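Local structure of UDP-glucose 4-epimerase (Brucella ovis, 4WOK) at residues 173-178 with 256-261; 239-244 with 310-315. The protein probably interconverts UDP-glucose and UDP-galactose by inverting the sugar at C4, using a bound NAD cofactor. The protein carries 2 engineered substitutions. One frame throughout, in Å; residues are numbered along the deposited sequence.

How the interactions relate
Interaction 1 is the buried one: two neighbouring parallel strands at one end of the Rossmann sheet, zipped by main-chain hydrogen bonds and reaching the NAD pocket through Tyr178. Interaction 2 lies nearer the surface, where helix 236-251 meets the loop after helix 304-310; there an arginine side chain holds the loop backbone and an alanine packs on a phenylalanine. The two adjoin along the sheet face that carries Leu176. Leu261 touches both halves of interaction 2, its CD1 3.6 Å from Ala242 CB and its CD2 on the ring of Phe312, while Leu176 packs on His243. Helix 236-251 leads directly into strand 257-260, so both contacts share this one helix-strand unit.

Interaction 1: residues 173-178 with 256-261; sequences YVALRY and NLAVNL. With NAD (nicotinamide-adenine-dinucleotide), chain B.
Tyr173 opens the pairing with its backbone N, which donates to Asn256 OD1 at 3.0 Å from above the plane of that amide. The same side chain lies over the tyrosine ring: Asn256 CB sits over the face, 4.0 Å from the centroid, and amide and ring planes are 21° apart, stacked. Tyr173 O accepts from Leu257 N, starting a parallel ladder in which alternate residues of 173-177 bond to the partner strand. Val174 bonds the other way, to strand 121-125, and its side chain lies beside that of Leu257, pointing the same way. Ala175 grips 257-260 twice, its N to Leu257 O at 2.8 Å and its O to Val259 N. Leu176 turns to the face shared with Val259, CD2 meeting Val259 CG2 at 3.6 Å, while its CB touches Leu261 CD1. Arg177 N bonds to Val259 O almost straight (177°), and its O takes Leu261 N at 2.7 Å. Extended from CG to NE, the arginine runs back so that Ala258 CB lies over the rim of one guanidinium face, 3.7 Å from NH2; Glu159 forms a salt bridge with it and Tyr131 hydrogen-bonds both Arg177 and Asn260. Tyr178 packs its CB on Leu261; its OH, hydrogen-bonded to Ser125, comes 3.1 Å from NAD O4D, and its CE2 lies 3.4 Å from both C5N and C4N of the NAD nicotinamide. Strand 257-260 is an outer strand of the seven-stranded Rossmann sheet. Helices 236-251 and 304-310 cover the face of Leu176 and Val259, and helix 150-169 packs against Tyr173 and Asn256.

Interaction 2: residues 239-244 with 310-315; sequences LARAHV and LGFHTV
His313 O is gripped by both terminal nitrogens of Arg241. The stronger bond comes from NH1, 2.9 Å away with an N-H...O angle of 164°, and the oxygen lies close to the guanidinium plane; NH2 adds a weak bond at 3.4 Å. The side chain bends at chi3, setting NE off the extended course on the way to a guanidinium that meets the loop. Val315 CG2 lies over one face of the guanidinium, toward the rim and 3.8 Å from NH1, and a water at the edge joins NH2, through a weak bond, to Gly311 O and His313 N. Asp238, one turn earlier on the helix, forms a salt bridge with NH1 and also accepts from Val315 N, which would be expected to fix the loop and the arginine together. Here helix 236-251, which leads into the last strand of the Rossmann sheet, is met by the irregular segment after helix 304-310, where Gly311, with positive phi, is the first residue to leave helical angles. Next along helix 236-251, Ala242 CB lies over the Phe312 ring in a CH-pi contact, 3.9 Å from the centroid and 17° off the normal. Arg241 NH1 also approaches the ring, 3.6 Å from Phe312 CE1, with guanidinium and ring planes 25° apart.

Interaction 1: residues 173-178 with 256-261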
loop_
_atom_site.group_PDB
_atom_site.type_symbol
_atom_site.label_atom_id
_atom_site.label_comp_id
_atom_site.label_asym_id
_atom_site.label_seq_id
_atom_site.Cartn_x
_atom_site.Cartn_y
_atom_site.Cartn_z
ATOM N N TYR A 173 -12.280 -8.292 10.466
ATOM C CA TYR A 173 -11.352 -7.574 9.602
ATOM C C TYR A 173 -10.182 -6.953 10.312
ATOM O O TYR A 173 -10.203 -6.746 11.518
ATOM C CB TYR A 173 -12.088 -6.465 8.837
ATOM C CG TYR A 173 -12.539 -5.329 9.721
ATOM C CD1 TYR A 173 -13.755 -5.389 10.388
ATOM C CD2 TYR A 173 -11.753 -4.191 9.887
ATOM C CE1 TYR A 173 -14.181 -4.352 11.195
ATOM C CE2 TYR A 173 -12.163 -3.153 10.697
ATOM C CZ TYR A 173 -13.383 -3.238 11.347
ATOM O OH TYR A 173 -13.805 -2.205 12.154
ATOM N N VAL A 174 -9.173 -6.629 9.513
ATOM C CA VAL A 174 -8.034 -5.840 9.940
ATOM C C VAL A 174 -7.825 -4.811 8.855
ATOM O O VAL A 174 -7.687 -5.174 7.684
ATOM C CB VAL A 174 -6.756 -6.673 10.112
ATOM C CG1 VAL A 174 -5.551 -5.773 10.428
ATOM C CG2 VAL A 174 -6.937 -7.731 11.199
ATOM N N ALA A 175 -7.829 -3.541 9.234
ATOM C CA ALA A 175 -7.524 -2.473 8.296
ATOM C C ALA A 175 -6.088 -2.055 8.547
ATOM O O ALA A 175 -5.697 -1.833 9.690
ATOM C CB ALA A 175 -8.485 -1.295 8.462
ATOM N N LEU A 176 -5.297 -1.968 7.481
ATOM C CA LEU A 176 -3.884 -1.640 7.618
ATOM C C LEU A 176 -3.587 -0.309 6.939
ATOM O O LEU A 176 -3.782 -0.162 5.731
ATOM C CB LEU A 176 -3.014 -2.753 7.032
ATOM C CG LEU A 176 -3.152 -4.129 7.696
ATOM C CD1 LEU A 176 -2.374 -5.182 6.912
ATOM C CD2 LEU A 176 -2.693 -4.109 9.162
ATOM N N ARG A 177 -3.117 0.651 7.732
ATOM C CA ARG A 177 -2.872 2.007 7.262
ATOM C C ARG A 177 -1.372 2.265 7.120
ATOM O O ARG A 177 -0.596 1.984 8.034
ATOM C CB ARG A 177 -3.486 3.037 8.228
ATOM C CG ARG A 177 -4.969 2.843 8.529
ATOM C CD ARG A 177 -5.441 3.833 9.598
ATOM N NE ARG A 177 -6.850 3.662 9.948
ATOM C CZ ARG A 177 -7.348 3.909 11.162
ATOM N NH1 ARG A 177 -6.551 4.334 12.135
ATOM N NH2 ARG A 177 -8.639 3.736 11.404
ATOM N N TYR A 178 -0.963 2.798 5.973
ATOM C CA TYR A 178 0.439 3.162 5.782
ATOM C C TYR A 178 0.529 4.264 4.747
ATOM O O TYR A 178 -0.452 4.549 4.049
ATOM C CB TYR A 178 1.274 1.945 5.367
ATOM C CG TYR A 178 0.674 1.141 4.222
ATOM C CD1 TYR A 178 -0.319 0.186 4.454
ATOM C CD2 TYR A 178 1.120 1.324 2.922
ATOM C CE1 TYR A 178 -0.863 -0.541 3.415
ATOM C CE2 TYR A 178 0.596 0.595 1.878
ATOM C CZ TYR A 178 -0.400 -0.333 2.127
ATOM O OH TYR A 178 -0.931 -1.055 1.081
ATOM N N ASN A 256 -11.251 -7.442 15.699
ATOM C CA ASN A 256 -11.071 -6.509 14.595
ATOM C C ASN A 256 -10.028 -5.456 14.948
ATOM O O ASN A 256 -9.907 -5.048 16.106
ATOM C CB ASN A 256 -12.399 -5.847 14.233
ATOM C CG ASN A 256 -13.467 -6.852 13.846
ATOM O OD1 ASN A 256 -13.179 -7.903 13.268
ATOM N ND2 ASN A 256 -14.715 -6.527 14.156
ATOM N N LEU A 257 -9.254 -5.029 13.956
ATOM C CA LEU A 257 -8.148 -4.107 14.199
ATOM C C LEU A 257 -8.067 -3.050 13.115
ATOM O O LEU A 257 -8.444 -3.295 11.968
ATOM C CB LEU A 257 -6.812 -4.847 14.247
ATOM C CG LEU A 257 -6.441 -5.796 15.375
ATOM C CD1 LEU A 257 -5.080 -6.413 15.069
ATOM C CD2 LEU A 257 -6.422 -5.060 16.712
ATOM N N ALA A 258 -7.570 -1.878 13.489
ATOM C CA ALA A 258 -7.090 -0.896 12.525
ATOM C C ALA A 258 -5.766 -0.363 13.053
ATOM O O ALA A 258 -5.733 0.316 14.085
ATOM C CB ALA A 258 -8.102 0.224 12.324
ATOM N N VAL A 259 -4.670 -0.704 12.376
ATOM C CA VAL A 259 -3.345 -0.302 12.835
ATOM C C VAL A 259 -2.483 0.321 11.730
ATOM O O VAL A 259 -2.644 0.012 10.552
ATOM C CB VAL A 259 -2.574 -1.498 13.450
ATOM C CG1 VAL A 259 -3.353 -2.101 14.621
ATOM C CG2 VAL A 259 -2.288 -2.554 12.405
ATOM N N ASN A 260 -1.574 1.204 12.146
ATOM C CA ASN A 260 -0.564 1.797 11.284
ATOM C C ASN A 260 0.587 0.841 10.992
ATOM O O ASN A 260 0.981 0.055 11.854
ATOM C CB ASN A 260 0.018 3.054 11.927
ATOM C CG ASN A 260 -0.993 4.168 12.085
ATOM O OD1 ASN A 260 -1.984 4.238 11.359
ATOM N ND2 ASN A 260 -0.731 5.069 13.036
ATOM N N LEU A 261 1.139 0.935 9.786
ATOM C CA LEU A 261 2.349 0.207 9.418
ATOM C C LEU A 261 3.446 1.193 9.040
ATOM O O LEU A 261 3.213 2.118 8.265
ATOM C CB LEU A 261 2.083 -0.745 8.253
ATOM C CG LEU A 261 1.000 -1.805 8.452
ATOM C CD1 LEU A 261 0.837 -2.631 7.191
ATOM C CD2 LEU A 261 1.333 -2.685 9.643
HETATM P PA NAD B . -1.290 -1.319 -7.865
HETATM O O1A NAD B . -2.180 -0.500 -8.780
HETATM O O2A NAD B . 0.031 -1.899 -8.276
HETATM O O5B NAD B . -2.244 -2.715 -7.488
HETATM C C5B NAD B . -3.621 -2.445 -7.632
HETATM C C4B NAD B . -4.217 -3.771 -8.175
HETATM O O4B NAD B . -5.649 -3.743 -8.095
HETATM C C3B NAD B . -3.806 -3.778 -9.652
HETATM O O3B NAD B . -3.295 -5.055 -9.940
HETATM C C2B NAD B . -5.149 -3.508 -10.375
HETATM O O2B NAD B . -5.185 -4.138 -11.594
HETATM C C1B NAD B . -6.165 -4.167 -9.372
HETATM N N9A NAD B . -7.500 -3.541 -9.438
HETATM C C8A NAD B . -7.843 -2.172 -9.383
HETATM N N7A NAD B . -9.164 -1.971 -9.438
HETATM C C5A NAD B . -9.700 -3.262 -9.539
HETATM C C6A NAD B . -11.031 -3.721 -9.642
HETATM N N6A NAD B . -12.076 -2.827 -9.667
HETATM N N1A NAD B . -11.278 -5.050 -9.718
HETATM C C2A NAD B . -10.202 -5.901 -9.700
HETATM N N3A NAD B . -8.873 -5.603 -9.617
HETATM C C4A NAD B . -8.676 -4.251 -9.529
HETATM O O3 NAD B . -1.345 -0.377 -6.563
HETATM P PN NAD B . -0.508 -0.864 -5.270
HETATM O O1N NAD B . -0.046 -2.291 -5.184
HETATM O O2N NAD B . 0.300 0.333 -4.909
HETATM O O5D NAD B . -1.543 -0.667 -3.900
HETATM C C5D NAD B . -2.623 -1.460 -3.944
HETATM C C4D NAD B . -3.342 -1.242 -2.612
HETATM O O4D NAD B . -2.398 -0.610 -1.653
HETATM C C3D NAD B . -4.480 -0.219 -2.808
HETATM O O3D NAD B . -5.467 -0.578 -1.895
HETATM C C2D NAD B . -3.790 1.082 -2.384
HETATM O O2D NAD B . -4.635 2.045 -1.892
HETATM C C1D NAD B . -3.037 0.519 -1.155
HETATM N N1N NAD B . -1.968 1.554 -0.725
HETATM C C2N NAD B . -0.840 1.684 -1.532
HETATM C C3N NAD B . 0.151 2.627 -1.153
HETATM C C7N NAD B . 1.373 2.779 -2.018
HETATM O O7N NAD B . 2.269 3.566 -1.697
HETATM N N7N NAD B . 1.467 2.021 -3.169
HETATM C C4N NAD B . -0.039 3.395 -0.002
HETATM C C5N NAD B . -1.183 3.241 0.781
HETATM C C6N NAD B . -2.159 2.307 0.406
#

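Interaction 2: residues 239-244 with 310-315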
loop_
_atom_site.group_PDB
_atom_site.type_symbol
_atom_site.label_atom_id
_atom_site.label_comp_id
_atom_site.label_asym_id
_atom_site.label_seq_id
_atom_site.Cartn_x
_atom_site.Cartn_y
_atom_site.Cartn_z
ATOM N N LEU A 239 5.327 -4.814 4.095
ATOM C CA LEU A 239 3.869 -4.730 3.929
ATOM C C LEU A 239 3.283 -6.114 3.715
ATOM O O LEU A 239 2.261 -6.452 4.309
ATOM C CB LEU A 239 3.493 -3.798 2.764
ATOM C CG LEU A 239 3.718 -2.313 3.043
ATOM C CD1 LEU A 239 3.552 -1.506 1.770
ATOM C CD2 LEU A 239 2.789 -1.807 4.135
ATOM N N ALA A 240 3.924 -6.911 2.867
ATOM C CA ALA A 240 3.497 -8.294 2.659
ATOM C C ALA A 240 3.447 -9.038 3.996
ATOM O O ALA A 240 2.442 -9.654 4.340
ATOM C CB ALA A 240 4.428 -9.007 1.689
ATOM N N ARG A 241 4.533 -8.941 4.755
ATOM C CA ARG A 241 4.601 -9.594 6.066
ATOM C C ARG A 241 3.416 -9.216 6.965
ATOM O O ARG A 241 2.776 -10.089 7.558
ATOM C CB ARG A 241 5.925 -9.249 6.762
ATOM C CG ARG A 241 7.172 -9.766 6.034
ATOM C CD ARG A 241 8.477 -9.417 6.796
ATOM N NE ARG A 241 8.358 -9.729 8.220
ATOM C CZ ARG A 241 8.368 -8.819 9.189
ATOM N NH1 ARG A 241 8.532 -7.536 8.897
ATOM N NH2 ARG A 241 8.234 -9.195 10.453
ATOM N N ALA A 242 3.115 -7.924 7.054
ATOM C CA ALA A 242 2.043 -7.461 7.935
ATOM C C ALA A 242 0.662 -7.951 7.489
ATOM O O ALA A 242 -0.191 -8.273 8.320
ATOM C CB ALA A 242 2.049 -5.963 8.012
ATOM N N HIS A 243 0.428 -7.983 6.183
ATOM C CA HIS A 243 -0.874 -8.421 5.687
ATOM C C HIS A 243 -1.067 -9.897 5.983
ATOM O O HIS A 243 -2.183 -10.338 6.278
ATOM C CB HIS A 243 -1.012 -8.147 4.191
ATOM C CG HIS A 243 -1.264 -6.709 3.858
ATOM N ND1 HIS A 243 -0.319 -5.723 4.050
ATOM C CD2 HIS A 243 -2.355 -6.090 3.343
ATOM C CE1 HIS A 243 -0.817 -4.558 3.662
ATOM N NE2 HIS A 243 -2.051 -4.752 3.227
ATOM N N VAL A 244 0.016 -10.675 5.931
ATOM C CA VAL A 244 -0.117 -12.093 6.259
ATOM C C VAL A 244 -0.241 -12.270 7.780
ATOM O O VAL A 244 -1.011 -13.120 8.252
ATOM C CB VAL A 244 1.057 -12.937 5.698
ATOM C CG1 VAL A 244 0.934 -14.386 6.130
ATOM C CG2 VAL A 244 1.084 -12.847 4.174
ATOM N N LEU A 310 -0.149 -7.160 16.537
ATOM C CA LEU A 310 0.245 -8.127 15.515
ATOM C C LEU A 310 1.629 -8.723 15.754
ATOM O O LEU A 310 2.023 -9.669 15.071
ATOM C CB LEU A 310 0.212 -7.479 14.122
ATOM C CG LEU A 310 -1.159 -7.176 13.523
ATOM C CD1 LEU A 310 -1.007 -6.641 12.109
ATOM C CD2 LEU A 310 -2.050 -8.423 13.550
ATOM N N GLY A 311 2.364 -8.174 16.713
ATOM C CA GLY A 311 3.755 -8.543 16.895
ATOM C C GLY A 311 4.579 -8.150 15.679
ATOM O O GLY A 311 5.548 -8.825 15.336
ATOM N N PHE A 312 4.194 -7.058 15.024
ATOM C CA PHE A 312 4.833 -6.640 13.771
ATOM C C PHE A 312 5.882 -5.538 13.924
ATOM O O PHE A 312 5.601 -4.476 14.468
ATOM C CB PHE A 312 3.776 -6.157 12.773
ATOM C CG PHE A 312 4.360 -5.535 11.537
ATOM C CD1 PHE A 312 4.926 -6.320 10.549
ATOM C CD2 PHE A 312 4.339 -4.164 11.357
ATOM C CE1 PHE A 312 5.475 -5.741 9.409
ATOM C CE2 PHE A 312 4.884 -3.589 10.218
ATOM C CZ PHE A 312 5.452 -4.376 9.252
ATOM N N HIS A 313 7.088 -5.809 13.424
ATOM C CA HIS A 313 8.143 -4.806 13.274
ATOM C C HIS A 313 8.666 -4.862 11.848
ATOM O O HIS A 313 8.766 -5.948 11.273
ATOM C CB HIS A 313 9.304 -5.050 14.255
ATOM C CG HIS A 313 8.858 -5.301 15.657
ATOM N ND1 HIS A 313 8.484 -6.551 16.105
ATOM C CD2 HIS A 313 8.705 -4.461 16.707
ATOM C CE1 HIS A 313 8.126 -6.470 17.375
ATOM N NE2 HIS A 313 8.248 -5.214 17.763
ATOM N N THR A 314 9.005 -3.713 11.271
ATOM C CA THR A 314 9.660 -3.717 9.969
ATOM C C THR A 314 11.064 -4.281 10.109
ATOM O O THR A 314 11.742 -4.012 11.096
ATOM C CB THR A 314 9.748 -2.305 9.345
ATOM O OG1 THR A 314 10.292 -1.385 10.294
ATOM C CG2 THR A 314 8.373 -1.824 8.921
ATOM N N VAL A 315 11.499 -5.073 9.134
ATOM C CA VAL A 315 12.877 -5.560 9.148
ATOM C C VAL A 315 13.585 -5.267 7.830
ATOM O O VAL A 315 14.770 -5.530 7.702
ATOM C CB VAL A 315 12.956 -7.080 9.436
ATOM C CG1 VAL A 315 12.302 -7.404 10.772
ATOM C CG2 VAL A 315 12.319 -7.888 8.321
HETATM O O HOH W 1 7.523 -8.879 13.072
#